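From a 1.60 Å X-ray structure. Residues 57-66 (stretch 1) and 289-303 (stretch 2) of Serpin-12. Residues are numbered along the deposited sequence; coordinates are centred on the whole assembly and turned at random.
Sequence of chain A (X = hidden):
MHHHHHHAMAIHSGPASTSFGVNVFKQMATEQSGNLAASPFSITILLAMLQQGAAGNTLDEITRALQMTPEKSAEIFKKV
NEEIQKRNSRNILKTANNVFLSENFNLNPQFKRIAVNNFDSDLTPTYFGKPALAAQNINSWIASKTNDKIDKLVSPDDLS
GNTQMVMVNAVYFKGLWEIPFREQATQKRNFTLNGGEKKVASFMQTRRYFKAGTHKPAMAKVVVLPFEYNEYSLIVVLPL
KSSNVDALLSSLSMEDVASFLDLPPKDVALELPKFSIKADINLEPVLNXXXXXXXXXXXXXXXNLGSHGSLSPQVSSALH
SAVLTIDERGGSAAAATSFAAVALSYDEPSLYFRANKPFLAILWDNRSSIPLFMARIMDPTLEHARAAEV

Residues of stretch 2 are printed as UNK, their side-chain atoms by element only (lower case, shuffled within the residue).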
# COMPACT_ATOMS: atom_id res chain seq x y z
N ASN A 57 -9.43 26.06 -2.65
CA ASN A 57 -8.00 25.78 -2.52
C ASN A 57 -7.73 24.32 -2.15
O ASN A 57 -6.70 23.77 -2.54
CB ASN A 57 -7.37 26.70 -1.47
CG ASN A 57 -5.89 26.42 -1.27
OD1 ASN A 57 -5.45 26.08 -0.17
ND2 ASN A 57 -5.11 26.54 -2.34
N THR A 58 -8.64 23.68 -1.40
CA THR A 58 -8.45 22.27 -1.06
C THR A 58 -8.52 21.39 -2.30
O THR A 58 -7.72 20.47 -2.47
CB THR A 58 -9.49 21.84 -0.03
OG1 THR A 58 -9.40 22.72 1.11
CG2 THR A 58 -9.27 20.39 0.43
N LEU A 59 -9.50 21.65 -3.16
CA LEU A 59 -9.61 20.91 -4.42
C LEU A 59 -8.37 21.13 -5.28
O LEU A 59 -7.86 20.19 -5.90
CB LEU A 59 -10.87 21.35 -5.16
CG LEU A 59 -11.15 20.78 -6.56
CD1 LEU A 59 -11.32 19.25 -6.51
CD2 LEU A 59 -12.38 21.45 -7.13
N ASP A 60 -7.87 22.37 -5.32
CA ASP A 60 -6.69 22.69 -6.11
C ASP A 60 -5.47 21.90 -5.63
O ASP A 60 -4.76 21.28 -6.43
CB ASP A 60 -6.42 24.20 -6.05
CG ASP A 60 -5.11 24.59 -6.72
OD1 ASP A 60 -5.02 24.51 -7.97
OD2 ASP A 60 -4.17 25.00 -6.01
N GLU A 61 -5.25 21.88 -4.31
CA GLU A 61 -4.14 21.13 -3.73
C GLU A 61 -4.23 19.65 -4.07
O GLU A 61 -3.23 19.02 -4.45
CB GLU A 61 -4.10 21.30 -2.21
CG GLU A 61 -3.50 22.63 -1.75
CD GLU A 61 -3.19 22.70 -0.25
OE1 GLU A 61 -3.59 21.78 0.50
OE2 GLU A 61 -2.56 23.68 0.18
N ILE A 62 -5.42 19.06 -3.90
CA ILE A 62 -5.56 17.63 -4.14
C ILE A 62 -5.38 17.31 -5.62
O ILE A 62 -4.72 16.32 -5.98
CB ILE A 62 -6.91 17.13 -3.62
CG1 ILE A 62 -6.97 17.27 -2.10
CG2 ILE A 62 -7.15 15.67 -4.03
CD1 ILE A 62 -8.37 17.03 -1.54
N THR A 63 -5.98 18.12 -6.49
CA THR A 63 -5.86 17.88 -7.93
C THR A 63 -4.40 17.95 -8.38
O THR A 63 -3.94 17.10 -9.16
CB THR A 63 -6.73 18.88 -8.68
OG1 THR A 63 -8.10 18.65 -8.30
CG2 THR A 63 -6.58 18.70 -10.17
N ARG A 64 -3.65 18.92 -7.87
CA ARG A 64 -2.24 19.02 -8.20
C ARG A 64 -1.47 17.81 -7.70
O ARG A 64 -0.56 17.31 -8.38
CB ARG A 64 -1.64 20.30 -7.61
CG ARG A 64 -2.18 21.56 -8.26
CD ARG A 64 -1.73 22.79 -7.50
NE ARG A 64 -2.14 24.00 -8.19
CZ ARG A 64 -1.35 24.68 -9.01
NH1 ARG A 64 -0.11 24.25 -9.22
NH2 ARG A 64 -1.80 25.78 -9.60
N ALA A 65 -1.81 17.31 -6.51
CA ALA A 65 -1.08 16.18 -5.94
C ALA A 65 -1.37 14.89 -6.70
O ALA A 65 -0.47 14.09 -6.95
CB ALA A 65 -1.41 16.02 -4.46
N LEU A 66 -2.64 14.67 -7.05
CA LEU A 66 -3.01 13.43 -7.73
C LEU A 66 -2.68 13.45 -9.21
O LEU A 66 -2.50 12.38 -9.81
CB LEU A 66 -4.51 13.17 -7.57
CG LEU A 66 -5.07 12.83 -6.20
CD1 LEU A 66 -6.58 12.87 -6.25
CD2 LEU A 66 -4.57 11.46 -5.74
N UNK A 289 3.71 17.46 4.30
CA UNK A 289 4.90 17.71 3.49
C UNK A 289 4.65 17.58 2.00
O UNK A 289 5.46 18.09 1.20
c UNK A 289 6.02 16.73 3.87
c UNK A 289 7.72 15.90 5.48
n UNK A 289 9.83 15.44 6.71
c UNK A 289 8.73 16.42 6.49
c UNK A 289 6.60 16.91 5.26
N UNK A 290 3.56 16.93 1.59
CA UNK A 290 3.33 16.57 0.20
C UNK A 290 2.31 17.48 -0.48
O UNK A 290 1.73 17.08 -1.50
s UNK A 290 5.43 14.07 -0.23
c UNK A 290 4.90 13.59 -1.87
c UNK A 290 3.86 14.09 0.64
c UNK A 290 2.88 15.11 0.09
N UNK A 291 2.04 18.65 0.08
CA UNK A 291 1.26 19.66 -0.60
C UNK A 291 -0.24 19.60 -0.42
O UNK A 291 -0.96 20.26 -1.18
N UNK A 292 -0.74 18.84 0.55
CA UNK A 292 -2.18 18.76 0.75
C UNK A 292 -2.52 19.13 2.19
O UNK A 292 -3.50 18.63 2.76
c UNK A 292 -2.58 17.11 -1.11
c UNK A 292 -2.06 16.28 1.18
c UNK A 292 -2.74 17.37 0.39
N UNK A 293 -1.74 20.05 2.78
CA UNK A 293 -1.94 20.40 4.18
C UNK A 293 -3.31 21.01 4.46
O UNK A 293 -3.78 20.94 5.60
o UNK A 293 -0.92 22.59 3.95
c UNK A 293 -0.83 21.35 4.63
N UNK A 294 -3.98 21.58 3.45
CA UNK A 294 -5.25 22.25 3.71
C UNK A 294 -6.30 21.31 4.28
O UNK A 294 -7.18 21.76 5.02
c UNK A 294 -5.79 22.91 2.43
o UNK A 294 -6.07 21.93 1.45
N UNK A 295 -6.22 20.01 3.98
CA UNK A 295 -7.28 19.09 4.39
C UNK A 295 -7.37 18.95 5.91
O UNK A 295 -8.42 18.55 6.42
c UNK A 295 -5.95 16.94 4.35
c UNK A 295 -7.15 17.69 3.77
c UNK A 295 -7.10 17.74 2.24
c UNK A 295 -5.80 15.55 3.76
N UNK A 296 -6.29 19.26 6.64
CA UNK A 296 -6.29 19.15 8.10
C UNK A 296 -6.67 20.45 8.80
O UNK A 296 -6.90 20.42 10.01
c UNK A 296 -4.65 14.96 7.92
c UNK A 296 -3.52 17.31 7.02
c UNK A 296 -3.70 14.93 6.91
c UNK A 296 -3.13 16.10 6.46
c UNK A 296 -4.47 17.36 8.02
c UNK A 296 -5.04 16.18 8.46
c UNK A 296 -4.91 18.68 8.60
N UNK A 297 -6.74 21.56 8.07
CA UNK A 297 -6.95 22.88 8.66
C UNK A 297 -8.43 23.18 8.81
O UNK A 297 -9.28 22.60 8.13
o UNK A 297 -7.04 24.20 6.62
c UNK A 297 -6.29 23.98 7.82
c UNK A 297 -4.86 23.60 7.46
N UNK A 298 -8.73 24.13 9.69
CA UNK A 298 -10.11 24.59 9.78
C UNK A 298 -10.51 25.45 8.59
O UNK A 298 -11.65 25.92 8.54
o UNK A 298 -9.31 25.74 13.75
c UNK A 298 -10.03 24.76 13.63
c UNK A 298 -10.44 24.24 12.26
c UNK A 298 -10.33 25.28 11.13
n UNK A 298 -10.51 24.08 14.68
N UNK A 299 -9.61 25.65 7.62
CA UNK A 299 -9.92 26.24 6.33
C UNK A 299 -10.18 25.20 5.25
O UNK A 299 -10.38 25.56 4.09
c UNK A 299 -8.21 28.21 8.09
c UNK A 299 -8.80 27.18 5.87
c UNK A 299 -8.70 28.47 6.68
n UNK A 299 -8.93 28.73 9.08
o UNK A 299 -7.19 27.54 8.29
N UNK A 300 -10.18 23.91 5.61
CA UNK A 300 -10.47 22.86 4.65
C UNK A 300 -11.82 23.09 3.99
O UNK A 300 -12.80 23.39 4.67
c UNK A 300 -10.45 21.49 5.32
N UNK A 301 -11.85 22.92 2.68
CA UNK A 301 -13.06 23.13 1.87
C UNK A 301 -13.56 21.77 1.43
O UNK A 301 -13.26 21.29 0.33
o UNK A 301 -13.54 27.09 2.42
o UNK A 301 -14.80 25.87 1.12
c UNK A 301 -13.68 26.19 1.58
c UNK A 301 -12.77 24.04 0.68
c UNK A 301 -12.44 25.46 1.08
N UNK A 302 -14.33 21.12 2.32
CA UNK A 302 -14.88 19.79 2.10
C UNK A 302 -16.39 19.81 2.31
O UNK A 302 -16.98 18.84 2.79
c UNK A 302 -12.02 17.93 3.98
c UNK A 302 -12.71 18.61 2.78
c UNK A 302 -12.48 17.82 1.47
c UNK A 302 -14.21 18.77 3.03
N UNK A 303 -17.03 20.92 1.95
CA UNK A 303 -18.46 21.08 2.21
C UNK A 303 -19.31 20.09 1.43
O UNK A 303 -20.43 19.79 1.85
c UNK A 303 -21.61 23.50 4.33
c UNK A 303 -22.60 23.25 2.15
o UNK A 303 -23.95 23.85 4.02
c UNK A 303 -22.72 23.53 3.49
c UNK A 303 -18.88 22.52 1.89
c UNK A 303 -21.36 22.93 1.62
c UNK A 303 -20.23 22.88 2.44
c UNK A 303 -20.38 23.17 3.79
O HOH W 1 -8.83 25.28 1.44
O HOH W 2 -0.76 20.08 -3.93
O HOH W 3 0.08 21.93 1.55

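Position 289 carries four carbons in a row ending in nitrogen, out of reach of the helix 57-66; it is Lys289. At 290 an unbranched chain of two carbons, a sulfur and a terminal carbon identifies Met290, whose backbone O lies 4.4 Å from Ala65 CB. Position 291 has no side-chain atoms, and its phi/psi of 89/14 would jam a CB against the preceding carbonyl: Gly291. Position 292 bears one carbon carrying two more, hence Val292, and its CG1 packs 3.7 Å from Ala65 CB.

One carbon and one oxygen at 293 give Ser293. Its backbone N is 3.4 Å from Glu61 OE1, but the angle is too poor for a hydrogen bond; this N instead donates to water 3. Position 294 has the same two atoms, with CB directed toward the helix and the oxygen 2.7 Å from Glu61 OE1. This is Ser294, and its OG donates to that carboxylate oxygen. At 295 four carbons, forked at the first with one arm two carbons long, define Ile295; its CG2 lies 3.9 Å from Thr58 CG2 and 4.1 Å from Ile62 CD1.

A carbon followed by a six-carbon ring without oxygen makes 296 Phe296, which does not touch the helix. Position 297, one carbon carrying an oxygen and a carbon, is Thr297; its OG1 donates to Ser294 O (2.9 Å), bracing the loop from within. Positions 298 and 299 each have three carbons, the third bearing oxygen and nitrogen. They are Gln298 and Gln299, central to a type I turn that starts at Thr297. The single carbon at 300 is Ala300, its CB pointing away from the helix. Three carbons ending in two oxygens make 301 Glu301; its CB points toward the helix while the carboxylate leads away. Position 302 has four carbons forked at the second, which gives Leu302, with CD2 4.2 Å from Thr58 CG2. A six-membered ring bearing oxygen marks the last, exposed position, 303, as Tyr303.

The contact rests on two polar anchors one helical turn apart. Glu61 OE1 accepts from both Ser294 N (3.0 Å) and Ser294 OG, so its carboxylate grips the 3-10 segment through backbone and side chain together. Thr58 OG1 accepts from Glu301 N at 2.9 Å, fixing the chain just beyond the turn. Waters extend both sites: water 1 joins Thr58 OG1 to Gln299 O, and water 2 donates to Glu61 O and Gly291 O. Apolar contacts of Ile62 with Ile295 and of Ala65 with Val292 complete the interface, which buries 489 Å² in total.

Stretch 2 (289-303) KMGVSSIFTQQAELY
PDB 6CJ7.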